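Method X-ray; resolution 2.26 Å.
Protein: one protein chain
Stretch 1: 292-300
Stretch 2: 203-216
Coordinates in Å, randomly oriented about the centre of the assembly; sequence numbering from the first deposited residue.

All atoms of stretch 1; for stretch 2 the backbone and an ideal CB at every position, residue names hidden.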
# COMPACT_ATOMS: atom_id res chain seq x y z
N ALA A 292 9.70 13.90 -7.10
CA ALA A 292 9.74 13.12 -8.33
C ALA A 292 8.72 13.55 -9.38
O ALA A 292 7.58 13.89 -9.04
CB ALA A 292 9.55 11.64 -8.01
N ASP A 293 9.13 13.54 -10.64
CA ASP A 293 8.22 13.88 -11.73
C ASP A 293 7.77 12.53 -12.31
O ASP A 293 7.71 11.54 -11.59
CB ASP A 293 8.91 14.76 -12.80
CG ASP A 293 10.11 14.07 -13.45
OD1 ASP A 293 10.67 14.65 -14.41
OD2 ASP A 293 10.49 12.97 -13.01
N HIS A 294 7.46 12.49 -13.60
CA HIS A 294 7.00 11.24 -14.21
C HIS A 294 7.98 10.08 -14.05
O HIS A 294 7.56 8.92 -13.91
CB HIS A 294 6.71 11.48 -15.69
CG HIS A 294 6.40 10.24 -16.47
ND1 HIS A 294 5.36 9.39 -16.13
CD2 HIS A 294 6.95 9.73 -17.59
CE1 HIS A 294 5.30 8.41 -17.01
NE2 HIS A 294 6.25 8.59 -17.91
N TYR A 295 9.28 10.38 -14.04
CA TYR A 295 10.33 9.36 -13.95
C TYR A 295 10.70 8.98 -12.51
O TYR A 295 11.85 9.10 -12.10
CB TYR A 295 11.54 9.86 -14.73
CG TYR A 295 11.12 10.31 -16.10
CD1 TYR A 295 10.87 9.39 -17.12
CD2 TYR A 295 10.84 11.66 -16.35
CE1 TYR A 295 10.34 9.79 -18.34
CE2 TYR A 295 10.31 12.07 -17.58
CZ TYR A 295 10.05 11.12 -18.57
OH TYR A 295 9.50 11.52 -19.77
N VAL A 296 9.70 8.50 -11.78
CA VAL A 296 9.86 8.13 -10.38
C VAL A 296 11.02 7.22 -10.00
O VAL A 296 11.86 7.59 -9.17
CB VAL A 296 8.56 7.50 -9.84
CG1 VAL A 296 8.65 7.36 -8.32
CG2 VAL A 296 7.37 8.34 -10.27
N ASN A 297 11.08 6.03 -10.59
CA ASN A 297 12.14 5.10 -10.23
C ASN A 297 13.56 5.62 -10.50
O ASN A 297 14.50 5.33 -9.74
CB ASN A 297 11.91 3.72 -10.90
CG ASN A 297 11.81 3.81 -12.41
OD1 ASN A 297 12.61 3.20 -13.13
ND2 ASN A 297 10.81 4.54 -12.91
N GLU A 298 13.73 6.41 -11.55
CA GLU A 298 15.05 6.94 -11.86
C GLU A 298 15.40 8.18 -11.02
O GLU A 298 16.54 8.34 -10.59
CB GLU A 298 15.16 7.25 -13.36
CG GLU A 298 15.36 6.01 -14.23
CD GLU A 298 15.07 6.25 -15.71
OE1 GLU A 298 13.88 6.34 -16.08
OE2 GLU A 298 16.03 6.33 -16.50
N VAL A 299 14.41 9.03 -10.77
CA VAL A 299 14.63 10.25 -10.01
C VAL A 299 14.64 10.04 -8.49
O VAL A 299 15.33 10.76 -7.77
CB VAL A 299 13.58 11.33 -10.39
CG1 VAL A 299 13.85 12.63 -9.63
CG2 VAL A 299 13.60 11.59 -11.90
N SER A 300 13.88 9.06 -8.00
CA SER A 300 13.82 8.78 -6.56
C SER A 300 14.00 7.30 -6.30
O SER A 300 13.09 6.62 -5.82
CB SER A 300 12.46 9.22 -5.99
OG SER A 300 12.16 10.56 -6.33
N UNK A 203 16.07 16.36 -22.55
CA UNK A 203 14.69 15.90 -22.65
C UNK A 203 14.17 15.46 -21.27
O UNK A 203 12.98 15.58 -20.99
CB UNK A 203 14.58 14.75 -23.65
N UNK A 204 15.06 14.96 -20.43
CA UNK A 204 14.69 14.51 -19.09
C UNK A 204 15.54 15.26 -18.06
O UNK A 204 16.38 14.65 -17.40
CB UNK A 204 14.87 13.00 -18.95
N UNK A 205 15.31 16.57 -17.90
CA UNK A 205 16.04 17.44 -16.97
C UNK A 205 16.16 17.00 -15.51
O UNK A 205 17.14 17.33 -14.85
CB UNK A 205 15.37 18.81 -16.98
N UNK A 206 15.19 16.25 -15.01
CA UNK A 206 15.24 15.81 -13.62
C UNK A 206 15.90 14.45 -13.40
O UNK A 206 16.15 14.06 -12.26
CB UNK A 206 13.82 15.77 -13.06
N UNK A 207 16.19 13.73 -14.48
CA UNK A 207 16.81 12.42 -14.35
C UNK A 207 18.31 12.57 -14.09
O UNK A 207 19.01 13.28 -14.81
CB UNK A 207 16.56 11.58 -15.61
N UNK A 208 18.82 11.91 -13.05
CA UNK A 208 20.23 11.92 -12.63
C UNK A 208 21.22 11.48 -13.72
O UNK A 208 20.93 10.54 -14.48
CB UNK A 208 20.40 11.01 -11.41
N UNK A 209 22.37 12.13 -13.79
CA UNK A 209 23.41 11.82 -14.78
C UNK A 209 23.64 10.31 -14.94
O UNK A 209 23.73 9.81 -16.06
CB UNK A 209 24.72 12.50 -14.38
N UNK A 210 23.73 9.60 -13.83
CA UNK A 210 23.94 8.16 -13.87
C UNK A 210 22.86 7.44 -14.68
O UNK A 210 23.16 6.53 -15.46
CB UNK A 210 23.98 7.60 -12.45
N UNK A 211 21.61 7.85 -14.48
CA UNK A 211 20.50 7.24 -15.19
C UNK A 211 20.54 7.66 -16.66
O UNK A 211 20.20 6.88 -17.55
CB UNK A 211 19.17 7.63 -14.55
N UNK A 212 20.96 8.90 -16.91
CA UNK A 212 21.06 9.37 -18.28
C UNK A 212 22.08 8.49 -19.01
O UNK A 212 21.81 7.99 -20.10
CB UNK A 212 21.46 10.85 -18.33
N UNK A 213 23.24 8.30 -18.38
CA UNK A 213 24.29 7.47 -18.97
C UNK A 213 23.81 6.04 -19.23
O UNK A 213 24.14 5.46 -20.27
CB UNK A 213 25.52 7.45 -18.05
N UNK A 214 23.04 5.47 -18.31
CA UNK A 214 22.53 4.12 -18.51
C UNK A 214 21.64 4.05 -19.76
O UNK A 214 21.75 3.11 -20.55
CB UNK A 214 21.75 3.66 -17.28
N UNK A 215 20.75 5.02 -19.92
CA UNK A 215 19.87 5.05 -21.09
C UNK A 215 20.71 5.25 -22.35
O UNK A 215 20.49 4.59 -23.37
CB UNK A 215 18.82 6.16 -20.96
N UNK A 216 21.67 6.16 -22.27
CA UNK A 216 22.55 6.46 -23.39
C UNK A 216 23.30 5.23 -23.92
O UNK A 216 23.39 5.01 -25.12
CB UNK A 216 23.56 7.53 -22.97

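Position 203 has nothing of stretch 1 within 5.5 Å of its ideal CB, and the bond points sideways. Many side chains would fit. It is Arg-203, extended, with no contact to stretch 1.

At position 204 the backbone leaves helical angles (-124/70), and CA-to-CB points toward stretch 1. The ideal CB lies 4.9 Å from Tyr-295 CE2. An aromatic or a large aliphatic group could cover that ring. It is Tyr-204, chi1 m. Its edge meets the face of the Tyr-295 ring in an offset edge-to-face pair, centroids 4.8 Å apart and planes at 73°. Tyr-204 CD2 comes within 3.4 Å of Tyr-295 CZ.

Position 205 has phi -52 and psi -29, and it is the second residue of a type I turn from 204 to 207. Its CB points sideways with nothing of stretch 1 near. Proline suits this phi, though other residues would too. It is Pro-205, and it makes no contact across.

Position 206 points toward stretch 1. Its ideal CB is 3.6 Å from Asp-293 OD1 and 4.3 Å from Val-299 CG2. A carboxylate so close favours a short donor: Asn, Ser or Thr. It is Asn-206, chi1 m. Asn-206 ND2 donates to Asp-293 OD1 at 2.9 Å, and the angle of 178° is nearly straight. Water 1 accepts from the backbone N of Asn-206 and donates to the same OD1.

Position 207 closes the turn and has extended angles (-79/128). Its bond points sideways, but Val-299, Glu-298 CB and the Tyr-295 side chain are all near. Val, Ile, Leu or Met would suit. It is Ile-207, whose end comes nearer: CD1 lies 3.7 Å from Tyr-295 CG, and CG1 is 4.3 Å from Val-299 CG2.

Position 208 has phi -57 and psi 142 and is the N-cap of the following helix. The ideal CB is 4.8 Å from Glu-298 O. Ser, Thr, Asp or Pro would be reasonable. It is Pro-208; its CD packs 3.5 Å from Glu-298 O and 4.1 Å from Val-299 CA.

Positions 209 and 210 begin the helix out of reach of stretch 1, so small or polar residues are easily accommodated. They are Ala-209 and Asp-210.

Position 211 points toward stretch 1, its ideal CB 3.9 Å from Glu-298 OE2. Ala or Ser would fit this short gap. It is Ala-211. Water 2 donates both to its backbone O and to Glu-298 OE2.

At positions 212, 213 and 214 no atom of stretch 1 lies within 5.5 Å of the ideal CB. The bond points away at 212, 213 is out of reach, and 214 points toward stretch 1 without touching it, so stretch 1 restricts little. They are Ile-212, Arg-213 and Ile-214.

Position 215 points toward stretch 1, with its ideal CB 5.3 Å from Glu-298 OE2. The carboxylate calls for a long cation, Arg or Lys. It is Arg-215. Its NE bonds Glu-298 OE2 at 2.8 Å and its NH2 bonds Glu-298 OE1 at 2.9 Å, making a two-pronged salt bridge.

Position 216 is out of reach. It is Ala-216.

Stretch 2 203-216: RYPNIPADAIRIRA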
# COMPACT_ATOMS: atom_id res chain seq x y z
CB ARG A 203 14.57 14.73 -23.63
CG ARG A 203 13.12 14.40 -23.99
CD ARG A 203 12.97 13.09 -24.74
NE ARG A 203 11.57 12.80 -25.07
CZ ARG A 203 11.15 11.68 -25.64
NH1 ARG A 203 12.02 10.73 -25.96
NH2 ARG A 203 9.86 11.49 -25.90
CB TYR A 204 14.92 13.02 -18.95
CG TYR A 204 14.27 12.21 -20.03
CD1 TYR A 204 15.03 11.53 -20.98
CD2 TYR A 204 12.88 12.11 -20.10
CE1 TYR A 204 14.43 10.77 -21.98
CE2 TYR A 204 12.27 11.35 -21.10
CZ TYR A 204 13.04 10.68 -22.03
OH TYR A 204 12.44 9.92 -23.00
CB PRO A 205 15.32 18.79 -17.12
CG PRO A 205 13.91 18.38 -17.42
CD PRO A 205 14.12 17.26 -18.43
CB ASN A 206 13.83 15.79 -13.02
CG ASN A 206 13.15 17.13 -13.12
OD1 ASN A 206 13.73 18.15 -12.74
ND2 ASN A 206 11.92 17.15 -13.63
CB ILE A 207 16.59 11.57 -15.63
CG1 ILE A 207 15.09 11.45 -15.91
CG2 ILE A 207 17.21 10.19 -15.46
CD1 ILE A 207 14.70 10.35 -16.89
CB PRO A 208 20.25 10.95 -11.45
CG PRO A 208 18.87 11.06 -10.90
CD PRO A 208 18.03 11.06 -12.14
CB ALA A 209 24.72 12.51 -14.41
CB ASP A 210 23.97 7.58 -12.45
CG ASP A 210 25.24 7.94 -11.71
OD1 ASP A 210 26.33 7.56 -12.17
OD2 ASP A 210 25.14 8.62 -10.65
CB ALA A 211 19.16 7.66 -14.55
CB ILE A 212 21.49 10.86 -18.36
CG1 ILE A 212 20.35 11.76 -17.87
CG2 ILE A 212 21.88 11.23 -19.79
CD1 ILE A 212 19.14 11.75 -18.77
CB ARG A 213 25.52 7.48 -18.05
CG ARG A 213 26.55 6.38 -18.29
CD ARG A 213 27.20 6.42 -19.68
NE ARG A 213 28.04 7.59 -19.94
CZ ARG A 213 29.08 7.59 -20.78
NH1 ARG A 213 29.41 6.48 -21.44
NH2 ARG A 213 29.76 8.71 -21.01
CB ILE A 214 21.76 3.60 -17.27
CG1 ILE A 214 22.76 3.26 -16.16
CG2 ILE A 214 20.93 2.36 -17.64
CD1 ILE A 214 22.11 2.87 -14.84
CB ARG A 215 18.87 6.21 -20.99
CG ARG A 215 17.69 5.98 -20.06
CD ARG A 215 16.90 7.27 -19.91
NE ARG A 215 15.69 7.11 -19.13
CZ ARG A 215 14.47 7.06 -19.65
NH1 ARG A 215 14.30 7.15 -20.97
NH2 ARG A 215 13.41 6.92 -18.86
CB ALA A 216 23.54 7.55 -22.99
O HOH W 1 12.55 15.23 -16.34
O HOH W 2 18.18 4.95 -16.73
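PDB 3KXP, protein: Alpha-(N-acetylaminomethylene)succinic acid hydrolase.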